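Local atomic coordinates of iron-regulated transcriptional activator AFT2 (Saccharomyces cerevisiae, PDB entry 4LMG), a protein that activates iron-regulon genes when iron is low, binding the iron-responsive promoter element 5'-CACCC-3' through a WRKY-GCM1 domain. Residues Trp24-Lys27 and Ile28-Gln32; Thr109-Tyr112 and Lys113-Lys116. All coordinates share one frame; numbering follows the deposited sequence.

Interaction 1: Trp24-Lys27 and Ile28-Gln32; sequences WLQK and IFYPQ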
loop_
_atom_site.group_PDB
_atom_site.type_symbol
_atom_site.label_atom_id
_atom_site.label_comp_id
_atom_site.label_asym_id
_atom_site.label_seq_id
_atom_site.Cartn_x
_atom_site.Cartn_y
_atom_site.Cartn_z
ATOM N N TRP A 24 11.031 2.851 -18.057
ATOM C CA TRP A 24 11.118 3.578 -19.315
ATOM C C TRP A 24 10.870 5.062 -19.084
ATOM O O TRP A 24 11.594 5.913 -19.599
ATOM C CB TRP A 24 10.118 3.018 -20.327
ATOM C CG TRP A 24 10.127 3.740 -21.637
ATOM C CD1 TRP A 24 11.102 3.697 -22.591
ATOM C CD2 TRP A 24 9.109 4.611 -22.143
ATOM N NE1 TRP A 24 10.755 4.489 -23.658
ATOM C CE2 TRP A 24 9.535 5.061 -23.407
ATOM C CE3 TRP A 24 7.878 5.054 -21.647
ATOM C CZ2 TRP A 24 8.776 5.933 -24.184
ATOM C CZ3 TRP A 24 7.125 5.918 -22.420
ATOM C CH2 TRP A 24 7.577 6.350 -23.674
ATOM N N LEU A 25 9.851 5.369 -18.291
ATOM C CA LEU A 25 9.511 6.753 -17.988
ATOM C C LEU A 25 10.620 7.459 -17.209
ATOM O O LEU A 25 10.836 8.658 -17.380
ATOM C CB LEU A 25 8.184 6.822 -17.229
ATOM C CG LEU A 25 6.950 6.548 -18.090
ATOM C CD1 LEU A 25 5.690 6.496 -17.244
ATOM C CD2 LEU A 25 6.832 7.612 -19.173
ATOM N N GLN A 26 11.319 6.714 -16.358
ATOM C CA GLN A 26 12.416 7.278 -15.575
ATOM C C GLN A 26 13.561 7.728 -16.476
ATOM O O GLN A 26 14.165 8.774 -16.248
ATOM C CB GLN A 26 12.926 6.273 -14.538
ATOM C CG GLN A 26 11.979 6.038 -13.375
ATOM C CD GLN A 26 12.458 4.936 -12.452
ATOM O OE1 GLN A 26 12.800 3.842 -12.900
ATOM N NE2 GLN A 26 12.496 5.224 -11.159
ATOM N N LYS A 27 13.861 6.931 -17.496
ATOM C CA LYS A 27 14.903 7.285 -18.447
ATOM C C LYS A 27 14.597 8.622 -19.103
ATOM O O LYS A 27 15.505 9.388 -19.416
ATOM C CB LYS A 27 15.053 6.203 -19.517
ATOM C CG LYS A 27 15.693 4.917 -19.019
ATOM C CD LYS A 27 15.793 3.888 -20.136
ATOM C CE LYS A 27 16.542 4.447 -21.332
ATOM N NZ LYS A 27 16.631 3.458 -22.440
ATOM N N ILE A 28 13.313 8.902 -19.295
ATOM C CA ILE A 28 12.891 10.111 -19.993
ATOM C C ILE A 28 12.757 11.314 -19.065
ATOM O O ILE A 28 13.151 12.426 -19.418
ATOM C CB ILE A 28 11.544 9.902 -20.713
ATOM C CG1 ILE A 28 11.659 8.784 -21.749
ATOM C CG2 ILE A 28 11.088 11.193 -21.372
ATOM C CD1 ILE A 28 10.368 8.496 -22.472
ATOM N N PHE A 29 12.205 11.095 -17.878
ATOM C CA PHE A 29 11.871 12.218 -17.007
ATOM C C PHE A 29 12.928 12.587 -15.968
ATOM O O PHE A 29 13.005 13.740 -15.543
ATOM C CB PHE A 29 10.494 12.017 -16.375
ATOM C CG PHE A 29 9.369 12.283 -17.326
ATOM C CD1 PHE A 29 8.871 13.567 -17.483
ATOM C CD2 PHE A 29 8.838 11.261 -18.095
ATOM C CE1 PHE A 29 7.845 13.821 -18.374
ATOM C CE2 PHE A 29 7.813 11.512 -18.990
ATOM C CZ PHE A 29 7.316 12.793 -19.126
ATOM N N TYR A 30 13.744 11.619 -15.568
ATOM C CA TYR A 30 14.844 11.901 -14.651
ATOM C C TYR A 30 15.723 13.053 -15.152
ATOM O O TYR A 30 16.037 13.965 -14.392
ATOM C CB TYR A 30 15.690 10.650 -14.403
ATOM C CG TYR A 30 15.352 9.917 -13.124
ATOM C CD1 TYR A 30 14.779 10.582 -12.048
ATOM C CD2 TYR A 30 15.614 8.561 -12.992
ATOM C CE1 TYR A 30 14.474 9.915 -10.876
ATOM C CE2 TYR A 30 15.313 7.885 -11.827
ATOM C CZ TYR A 30 14.744 8.565 -10.772
ATOM O OH TYR A 30 14.446 7.890 -9.609
ATOM N N PRO A 31 16.121 13.017 -16.434
ATOM C CA PRO A 31 16.947 14.115 -16.949
ATOM C C PRO A 31 16.237 15.464 -16.864
ATOM O O PRO A 31 16.899 16.497 -16.923
ATOM C CB PRO A 31 17.170 13.727 -18.414
ATOM C CG PRO A 31 17.028 12.243 -18.433
ATOM C CD PRO A 31 15.947 11.947 -17.431
ATOM N N GLN A 32 14.916 15.453 -16.718
ATOM C CA GLN A 32 14.143 16.690 -16.647
ATOM C C GLN A 32 13.933 17.154 -15.204
ATOM O O GLN A 32 13.158 18.076 -14.945
ATOM C CB GLN A 32 12.789 16.504 -17.328
ATOM C CG GLN A 32 12.874 16.013 -18.763
ATOM C CD GLN A 32 13.355 17.084 -19.720
ATOM O OE1 GLN A 32 12.784 18.172 -19.790
ATOM N NE2 GLN A 32 14.413 16.782 -20.465
HETATM O O HOH W 1 11.527 7.610 -9.904
#

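Interaction 2: Thr109-Tyr112 and Lys113-Lys116; sequences TDDY and KKFK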
loop_
_atom_site.group_PDB
_atom_site.type_symbol
_atom_site.label_atom_id
_atom_site.label_comp_id
_atom_site.label_asym_id
_atom_site.label_seq_id
_atom_site.Cartn_x
_atom_site.Cartn_y
_atom_site.Cartn_z
ATOM N N THR A 109 18.891 10.268 -4.137
ATOM C CA THR A 109 17.803 9.420 -3.669
ATOM C C THR A 109 18.114 7.946 -3.881
ATOM O O THR A 109 18.946 7.589 -4.716
ATOM C CB THR A 109 16.487 9.742 -4.395
ATOM O OG1 THR A 109 16.586 9.337 -5.767
ATOM C CG2 THR A 109 16.186 11.233 -4.322
ATOM N N ASP A 110 17.429 7.096 -3.122
ATOM C CA ASP A 110 17.618 5.654 -3.212
ATOM C C ASP A 110 17.041 5.081 -4.503
ATOM O O ASP A 110 17.573 4.120 -5.058
ATOM C CB ASP A 110 16.989 4.961 -2.003
ATOM C CG ASP A 110 16.982 3.450 -2.132
ATOM O OD1 ASP A 110 18.070 2.839 -2.054
ATOM O OD2 ASP A 110 15.886 2.875 -2.301
ATOM N N ASP A 111 15.950 5.670 -4.980
ATOM C CA ASP A 111 15.316 5.180 -6.200
ATOM C C ASP A 111 16.150 5.481 -7.441
ATOM O O ASP A 111 16.195 4.676 -8.370
ATOM C CB ASP A 111 13.890 5.719 -6.340
ATOM C CG ASP A 111 12.871 4.850 -5.624
ATOM O OD1 ASP A 111 12.945 3.609 -5.764
ATOM O OD2 ASP A 111 12.001 5.401 -4.916
ATOM N N TYR A 112 16.814 6.633 -7.461
ATOM C CA TYR A 112 17.705 6.943 -8.571
ATOM C C TYR A 112 18.873 5.967 -8.593
ATOM O O TYR A 112 19.231 5.428 -9.639
ATOM C CB TYR A 112 18.227 8.376 -8.492
ATOM C CG TYR A 112 19.180 8.708 -9.621
ATOM C CD1 TYR A 112 18.705 8.959 -10.902
ATOM C CD2 TYR A 112 20.553 8.755 -9.410
ATOM C CE1 TYR A 112 19.567 9.254 -11.940
ATOM C CE2 TYR A 112 21.426 9.052 -10.444
ATOM C CZ TYR A 112 20.925 9.301 -11.706
ATOM O OH TYR A 112 21.782 9.596 -12.741
ATOM N N LYS A 113 19.463 5.738 -7.426
ATOM C CA LYS A 113 20.580 4.812 -7.316
ATOM C C LYS A 113 20.158 3.414 -7.747
ATOM O O LYS A 113 20.893 2.725 -8.455
ATOM C CB LYS A 113 21.132 4.804 -5.891
ATOM C CG LYS A 113 21.720 6.142 -5.465
ATOM C CD LYS A 113 22.188 6.112 -4.019
ATOM C CE LYS A 113 22.743 7.461 -3.594
ATOM N NZ LYS A 113 23.930 7.852 -4.405
ATOM N N LYS A 114 18.966 3.003 -7.328
ATOM C CA LYS A 114 18.420 1.721 -7.749
ATOM C C LYS A 114 18.132 1.737 -9.247
ATOM O O LYS A 114 18.334 0.739 -9.937
ATOM C CB LYS A 114 17.150 1.387 -6.965
ATOM C CG LYS A 114 17.405 0.995 -5.519
ATOM C CD LYS A 114 16.116 0.636 -4.801
ATOM C CE LYS A 114 16.402 0.088 -3.409
ATOM N NZ LYS A 114 15.151 -0.218 -2.661
ATOM N N PHE A 115 17.658 2.876 -9.742
ATOM C CA PHE A 115 17.419 3.054 -11.172
ATOM C C PHE A 115 18.722 2.898 -11.943
ATOM O O PHE A 115 18.771 2.239 -12.980
ATOM C CB PHE A 115 16.811 4.433 -11.438
ATOM C CG PHE A 115 16.952 4.900 -12.862
ATOM C CD1 PHE A 115 16.090 4.446 -13.846
ATOM C CD2 PHE A 115 17.939 5.809 -13.213
ATOM C CE1 PHE A 115 16.213 4.881 -15.156
ATOM C CE2 PHE A 115 18.067 6.247 -14.519
ATOM C CZ PHE A 115 17.202 5.783 -15.493
ATOM N N LYS A 116 19.780 3.505 -11.414
ATOM C CA LYS A 116 21.091 3.468 -12.046
ATOM C C LYS A 116 21.651 2.050 -12.063
ATOM O O LYS A 116 22.237 1.617 -13.055
ATOM C CB LYS A 116 22.054 4.405 -11.314
ATOM C CG LYS A 116 23.314 4.724 -12.092
ATOM C CD LYS A 116 22.998 5.529 -13.338
ATOM C CE LYS A 116 24.256 5.800 -14.143
ATOM N NZ LYS A 116 25.332 6.392 -13.298
#

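Interaction 1: Trp24-Lys27 and Ile28-Gln32
Trp24 and Ile28 meet one helical turn apart, the methyl CD1 of Ile28 resting over one face of the indole. From CD1 of Ile28 to the centroid of the six-membered ring of Trp24 is 3.7 Å, only 19° off the ring normal: a CH-pi contact, placed toward the rim of the ring at CZ2. With CG of Trp24 anti to the backbone N (chi1 179°), the indole stands where the extended CG1-CD1 arm of Ile28, one turn on, can lie across it. The next apolar pair, Leu25 and Phe29, runs side by side in the same direction, with CD2 of Leu25 4.0 Å from CE2 of Phe29.

The backbone bonds follow the chain from helix 21-29 into the 3-10 segment 30-32. Phe29 N gives a firm bond to Leu25 O at 2.8 Å, and that carbonyl oxygen also lies in the plane of the Phe29 ring, at its edge. Tyr30 N donates to Gln26 O at 3.0 Å. The bonds from Ile28 N, to Trp24 O and Leu25 O, are both weak. Pro31, which has no N-H to offer, sets its CD 3.3 Å from Lys27 O.

The polar pair is Gln26 and Tyr30, whose side chains lie alongside each other with amide and ring planes 27° apart. A water joins their ends: it accepts from Gln26 NE2 at 2.9 Å and sits 2.9 Å from Tyr30 OH. Phe115 and Tyr112 of helix 110-121 pack edge-to-face with the Tyr30 ring. The chemistry thus divides by side: apolar contacts join Trp24 to Ile28 and Leu25 to Phe29, whereas the buried Gln26 and Tyr30 share a water that gives NE2 an acceptor and bonds the phenol oxygen, on the side where helix 110-121 packs.

Interaction 2: Thr109-Tyr112 and Lys113-Lys116
Tyr112 and Phe115 form the tightly packed side of this first turn of helix 110-121. CD1 of Tyr112 is 4.0 Å from CD2 of Phe115, and the rings meet obliquely, their planes 35° apart. Three residues apart, they fall on the same face of the helix, and a common torsion, CG anti to the backbone N, lets these two ring edges meet. Phe131 of helix 125-139 packs there too, and Glu135 hydrogen-bonds Tyr112 OH and forms a salt bridge with Lys116 NZ.

The solvent side is looser. Asp110 OD2 and Lys114 NZ make a salt bridge of 3.2 Å, the extended lysine chain crossing the carboxylate with its CE even nearer to OD2, at 3.0 Å. Lys113 lays its CG against Thr109 O at 3.2 Å. Asp111 turns instead to Arg51, with which its OD2 forms a salt bridge.

Lys114 N to Asp110 O, 2.9 Å, is one of the regular helical bonds, but the bond from Lys113 N to Thr109 O is weak. Ahead of them Tyr112 N donates to Thr109 OG1 at 3.2 Å; OG1 is also hydrogen-bonded to Ile106 O. This is the side-chain bond of a classical threonine N-cap opening an amphipathic helix.

How the interactions relate
Interaction 1 comes first along the chain, on helix 21-29; interaction 2 opens helix 110-121, after the sheet strands have been completed. Their centres lie 12 Å apart, yet the two touch directly: Tyr30 OH is 3.4 Å from Tyr112 N, and Gln26 OE1 is 3.5 Å from Phe115 CD1. Helix 125-139 packs against both, so three helices share one aromatic interface that includes Phe131. Leu25 and Gln26 also touch Ile36 of strand 36-42, which links this helical cluster to the antiparallel sheet. The nearest atoms of interactions 1 and 2 are about 7 and 5 Å from the bound DNA, and Gln26 and Asp111 both sit close to the DNA-binding Lys22.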